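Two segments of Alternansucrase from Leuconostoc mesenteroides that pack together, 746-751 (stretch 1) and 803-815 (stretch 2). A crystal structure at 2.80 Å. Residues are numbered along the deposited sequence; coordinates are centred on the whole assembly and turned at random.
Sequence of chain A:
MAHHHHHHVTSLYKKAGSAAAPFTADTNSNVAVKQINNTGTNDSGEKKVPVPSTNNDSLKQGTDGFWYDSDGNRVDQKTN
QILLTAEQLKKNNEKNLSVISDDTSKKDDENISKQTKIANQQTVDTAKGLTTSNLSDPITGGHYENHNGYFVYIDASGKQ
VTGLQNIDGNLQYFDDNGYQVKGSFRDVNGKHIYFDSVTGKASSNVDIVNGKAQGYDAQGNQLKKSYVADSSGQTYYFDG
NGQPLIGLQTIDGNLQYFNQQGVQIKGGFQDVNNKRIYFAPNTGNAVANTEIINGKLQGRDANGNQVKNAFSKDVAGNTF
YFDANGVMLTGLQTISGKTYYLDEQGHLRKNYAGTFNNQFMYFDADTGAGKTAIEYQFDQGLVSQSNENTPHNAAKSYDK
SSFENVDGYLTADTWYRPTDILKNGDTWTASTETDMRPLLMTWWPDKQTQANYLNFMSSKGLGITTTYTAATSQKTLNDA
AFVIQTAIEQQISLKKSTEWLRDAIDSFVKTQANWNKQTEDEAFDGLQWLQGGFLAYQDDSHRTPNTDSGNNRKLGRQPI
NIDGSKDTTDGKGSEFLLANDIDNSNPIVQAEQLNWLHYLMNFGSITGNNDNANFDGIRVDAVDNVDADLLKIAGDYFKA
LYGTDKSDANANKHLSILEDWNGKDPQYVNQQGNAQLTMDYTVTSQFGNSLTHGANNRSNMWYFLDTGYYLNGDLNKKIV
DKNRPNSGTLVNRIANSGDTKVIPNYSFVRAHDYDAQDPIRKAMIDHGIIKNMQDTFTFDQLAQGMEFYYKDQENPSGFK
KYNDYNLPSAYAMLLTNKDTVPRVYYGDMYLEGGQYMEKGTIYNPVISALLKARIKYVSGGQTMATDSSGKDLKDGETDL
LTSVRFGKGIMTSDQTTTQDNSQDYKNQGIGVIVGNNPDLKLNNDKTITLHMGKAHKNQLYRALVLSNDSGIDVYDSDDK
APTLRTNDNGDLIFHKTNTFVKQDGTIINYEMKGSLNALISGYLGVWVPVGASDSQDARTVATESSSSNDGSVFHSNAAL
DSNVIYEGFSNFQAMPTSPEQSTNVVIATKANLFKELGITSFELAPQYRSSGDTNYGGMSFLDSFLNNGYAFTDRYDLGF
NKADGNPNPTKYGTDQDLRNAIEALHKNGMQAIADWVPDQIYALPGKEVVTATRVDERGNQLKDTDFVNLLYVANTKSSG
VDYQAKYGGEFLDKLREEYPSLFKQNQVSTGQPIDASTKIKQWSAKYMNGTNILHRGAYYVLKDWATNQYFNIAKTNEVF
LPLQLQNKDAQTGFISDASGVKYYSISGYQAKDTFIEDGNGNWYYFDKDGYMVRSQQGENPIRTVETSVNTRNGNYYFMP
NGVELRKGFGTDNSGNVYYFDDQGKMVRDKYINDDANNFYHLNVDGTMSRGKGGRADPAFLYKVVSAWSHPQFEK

Stretch 1, residues 746-751: YSFVRA
Stretch 2 (803-815) NDYNLPSAYAMLL

No direct hydrogen bond crosses between the two segments; the polar link that the geometry supports runs through one ordered water. This water accepts from the backbone of Val749 (N to water O, 2.8 Å) and donates to the hydroxyl of Tyr811 (OH to water O, 2.6 Å). The water also donates a weak bond to Arg750 O, at 3.4 Å, so that the loop backbone and the tip of the Tyr811 side chain are tied together without touching.

Stretch 1 enters as a β-strand at Tyr746 and Ser747 and continues in extended form through Phe748 (phi/psi -150/164). Val749 breaks the run at -95/-44, after which Arg750 (-139/165) and Ala751 (-144/171) are extended again. Stretch 2 begins as a loop, with Asn806 at the N-cap position in a left-handed conformation (62/30); its side chain makes no capping bond. The helix starts at Leu807, and its i to i+4 bonds include Ala810 N to Asn806 O and Leu814 N to Ala810 O, both 2.9 Å. In register, the CA of Val749 lies 6.7 Å from the CA of Ala810, and the CA of Phe748 lies 7.0 Å from the CA of Leu814. Stretch 1 thus runs opposite to the helix, from Ser747 beside Leu814 to Arg750 beside Leu807 and Asp804.

Val749 is the centre of the packing and has the largest covered area of the contact. Its CB points toward the helix, and with chi1 at 180° (t) its CG1 lies 3.5 Å from Leu807 CD2 and 3.8 Å from Ala810 CB. The other methyl, CG2, sits over one face of the Tyr811 ring, 4.2 Å from the centroid and 15° off the normal, a CH-pi arrangement; it also approaches Leu814 CD2 at 4.1 Å. Ala810, whose CB points toward stretch 1, offers just a methyl here, while Tyr811 (chi1 -86°, chi2 -87°) leaves its backbone sideways and brings its ring end nearer.

Leu814 (chi1 t, chi2 p) extends the apolar surface toward the strand: its CD1 is 3.3 Å from Ser747 OG and 3.9 Å from Phe748 N. The hydroxyl of Ser747 (chi1 p) is hydrogen-bonded elsewhere in the structure. Phe748 (chi1 p) directs its CB away from the helix.

At the other end, the CA-to-CB bond of Arg750 points toward stretch 2, with the side chain at m, t, m and chi4 126°. Its CD lies 3.4 Å from Asp804 OD2, but its NE is 4.6 Å from the same OD2, beyond a salt bridge; the position of OD2 is less certain, as it lies too close to an atom elsewhere in the model. Leu807 (m, t) places CD1 3.9 Å from Arg750 NE, oblique to the guanidinium.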

# COMPACT_ATOMS: atom_id res chain seq x y z
N TYR A 746 7.06 24.77 -5.61
CA TYR A 746 8.29 24.01 -5.88
C TYR A 746 7.98 22.85 -6.79
O TYR A 746 6.85 22.41 -6.85
CB TYR A 746 8.96 23.53 -4.60
CG TYR A 746 8.33 22.33 -3.92
CD1 TYR A 746 7.22 22.46 -3.09
CD2 TYR A 746 8.88 21.07 -4.06
CE1 TYR A 746 6.65 21.36 -2.46
CE2 TYR A 746 8.34 19.96 -3.43
CZ TYR A 746 7.23 20.11 -2.62
OH TYR A 746 6.69 19.00 -1.98
N SER A 747 8.97 22.38 -7.54
CA SER A 747 8.75 21.29 -8.50
C SER A 747 9.94 20.38 -8.54
O SER A 747 11.05 20.81 -8.26
CB SER A 747 8.46 21.84 -9.92
OG SER A 747 9.42 22.78 -10.33
N PHE A 748 9.70 19.13 -8.91
CA PHE A 748 10.78 18.15 -8.97
C PHE A 748 10.54 17.10 -10.02
O PHE A 748 9.44 16.96 -10.51
CB PHE A 748 10.95 17.47 -7.61
CG PHE A 748 9.70 16.83 -7.09
CD1 PHE A 748 8.80 17.54 -6.30
CD2 PHE A 748 9.43 15.51 -7.37
CE1 PHE A 748 7.65 16.96 -5.82
CE2 PHE A 748 8.27 14.92 -6.89
CZ PHE A 748 7.39 15.65 -6.12
N VAL A 749 11.61 16.38 -10.37
CA VAL A 749 11.53 15.23 -11.27
C VAL A 749 11.41 13.95 -10.46
O VAL A 749 10.61 13.09 -10.80
CB VAL A 749 12.78 15.15 -12.16
CG1 VAL A 749 12.69 13.96 -13.09
CG2 VAL A 749 12.92 16.45 -12.96
N ARG A 750 12.19 13.83 -9.40
CA ARG A 750 12.12 12.68 -8.50
C ARG A 750 12.24 13.14 -7.07
O ARG A 750 12.65 14.26 -6.81
CB ARG A 750 13.22 11.64 -8.80
CG ARG A 750 13.10 11.01 -10.17
CD ARG A 750 13.65 9.60 -10.21
NE ARG A 750 15.08 9.57 -9.92
CZ ARG A 750 15.67 8.83 -9.00
NH1 ARG A 750 14.98 8.01 -8.22
NH2 ARG A 750 16.97 8.92 -8.85
N ALA A 751 11.89 12.26 -6.14
CA ALA A 751 11.99 12.55 -4.72
C ALA A 751 12.39 11.32 -3.94
O ALA A 751 12.40 10.22 -4.47
CB ALA A 751 10.67 13.12 -4.23
N ASN A 803 14.77 1.92 -13.43
CA ASN A 803 15.13 3.34 -13.40
C ASN A 803 14.37 4.19 -14.43
O ASN A 803 13.76 3.68 -15.39
CB ASN A 803 16.62 3.51 -13.63
CG ASN A 803 17.44 3.10 -12.45
OD1 ASN A 803 17.99 3.95 -11.76
ND2 ASN A 803 17.50 1.79 -12.19
N ASP A 804 14.46 5.51 -14.23
CA ASP A 804 13.81 6.49 -15.07
C ASP A 804 14.66 6.91 -16.26
O ASP A 804 15.89 7.06 -16.17
CB ASP A 804 13.51 7.76 -14.28
CG ASP A 804 12.23 7.66 -13.48
OD1 ASP A 804 11.64 6.58 -13.41
OD2 ASP A 804 11.79 8.69 -12.95
N TYR A 805 13.97 7.15 -17.37
CA TYR A 805 14.57 7.61 -18.62
C TYR A 805 14.70 9.12 -18.63
O TYR A 805 13.93 9.81 -17.97
CB TYR A 805 13.71 7.18 -19.82
CG TYR A 805 13.62 5.69 -20.01
CD1 TYR A 805 14.56 5.01 -20.78
CD2 TYR A 805 12.58 4.95 -19.44
CE1 TYR A 805 14.49 3.64 -20.95
CE2 TYR A 805 12.51 3.58 -19.59
CZ TYR A 805 13.47 2.93 -20.35
OH TYR A 805 13.39 1.57 -20.52
N ASN A 806 15.69 9.64 -19.36
CA ASN A 806 15.74 11.06 -19.74
C ASN A 806 15.83 12.04 -18.56
O ASN A 806 15.38 13.19 -18.68
CB ASN A 806 14.56 11.46 -20.66
CG ASN A 806 14.67 10.87 -22.05
OD1 ASN A 806 15.75 10.87 -22.61
ND2 ASN A 806 13.56 10.43 -22.61
N LEU A 807 16.43 11.62 -17.46
CA LEU A 807 16.59 12.49 -16.30
C LEU A 807 17.35 13.80 -16.59
O LEU A 807 16.94 14.86 -16.11
CB LEU A 807 17.23 11.73 -15.14
CG LEU A 807 16.25 10.75 -14.46
CD1 LEU A 807 16.93 9.98 -13.35
CD2 LEU A 807 15.04 11.46 -13.90
N PRO A 808 18.44 13.74 -17.38
CA PRO A 808 19.09 14.99 -17.77
C PRO A 808 18.17 15.96 -18.51
O PRO A 808 18.19 17.16 -18.24
CB PRO A 808 20.22 14.52 -18.69
CG PRO A 808 20.57 13.18 -18.15
CD PRO A 808 19.26 12.57 -17.75
N SER A 809 17.37 15.45 -19.43
CA SER A 809 16.47 16.28 -20.21
C SER A 809 15.39 16.86 -19.32
O SER A 809 15.00 18.02 -19.48
CB SER A 809 15.86 15.47 -21.38
OG SER A 809 16.83 14.62 -21.97
N ALA A 810 14.90 16.05 -18.40
CA ALA A 810 13.91 16.49 -17.43
C ALA A 810 14.45 17.62 -16.55
O ALA A 810 13.76 18.60 -16.33
CB ALA A 810 13.47 15.32 -16.56
N TYR A 811 15.68 17.48 -16.06
CA TYR A 811 16.33 18.55 -15.29
C TYR A 811 16.60 19.80 -16.13
O TYR A 811 16.49 20.92 -15.64
CB TYR A 811 17.61 18.05 -14.59
CG TYR A 811 17.31 17.42 -13.24
CD1 TYR A 811 17.24 18.18 -12.10
CD2 TYR A 811 17.06 16.06 -13.12
CE1 TYR A 811 16.95 17.62 -10.86
CE2 TYR A 811 16.77 15.48 -11.89
CZ TYR A 811 16.72 16.27 -10.77
OH TYR A 811 16.42 15.71 -9.55
N ALA A 812 16.92 19.64 -17.41
CA ALA A 812 17.10 20.80 -18.28
C ALA A 812 15.86 21.67 -18.27
O ALA A 812 15.95 22.90 -18.20
CB ALA A 812 17.43 20.37 -19.70
N MET A 813 14.69 21.03 -18.34
CA MET A 813 13.43 21.76 -18.27
C MET A 813 13.13 22.28 -16.87
O MET A 813 12.78 23.45 -16.69
CB MET A 813 12.28 20.88 -18.76
CG MET A 813 12.42 20.49 -20.23
SD MET A 813 11.08 19.45 -20.83
CE MET A 813 9.65 20.49 -20.50
N LEU A 814 13.29 21.41 -15.87
CA LEU A 814 13.03 21.80 -14.48
C LEU A 814 13.79 23.05 -14.10
O LEU A 814 13.25 23.94 -13.46
CB LEU A 814 13.43 20.68 -13.52
CG LEU A 814 13.05 20.93 -12.07
CD1 LEU A 814 11.55 20.77 -11.89
CD2 LEU A 814 13.80 19.98 -11.15
N LEU A 815 15.05 23.10 -14.52
CA LEU A 815 15.99 24.13 -14.07
C LEU A 815 15.96 25.42 -14.88
O LEU A 815 16.59 26.39 -14.49
CB LEU A 815 17.41 23.57 -14.06
CG LEU A 815 17.64 22.42 -13.08
CD1 LEU A 815 19.00 21.80 -13.28
CD2 LEU A 815 17.47 22.84 -11.63
O HOH W 1 14.07 16.52 -8.96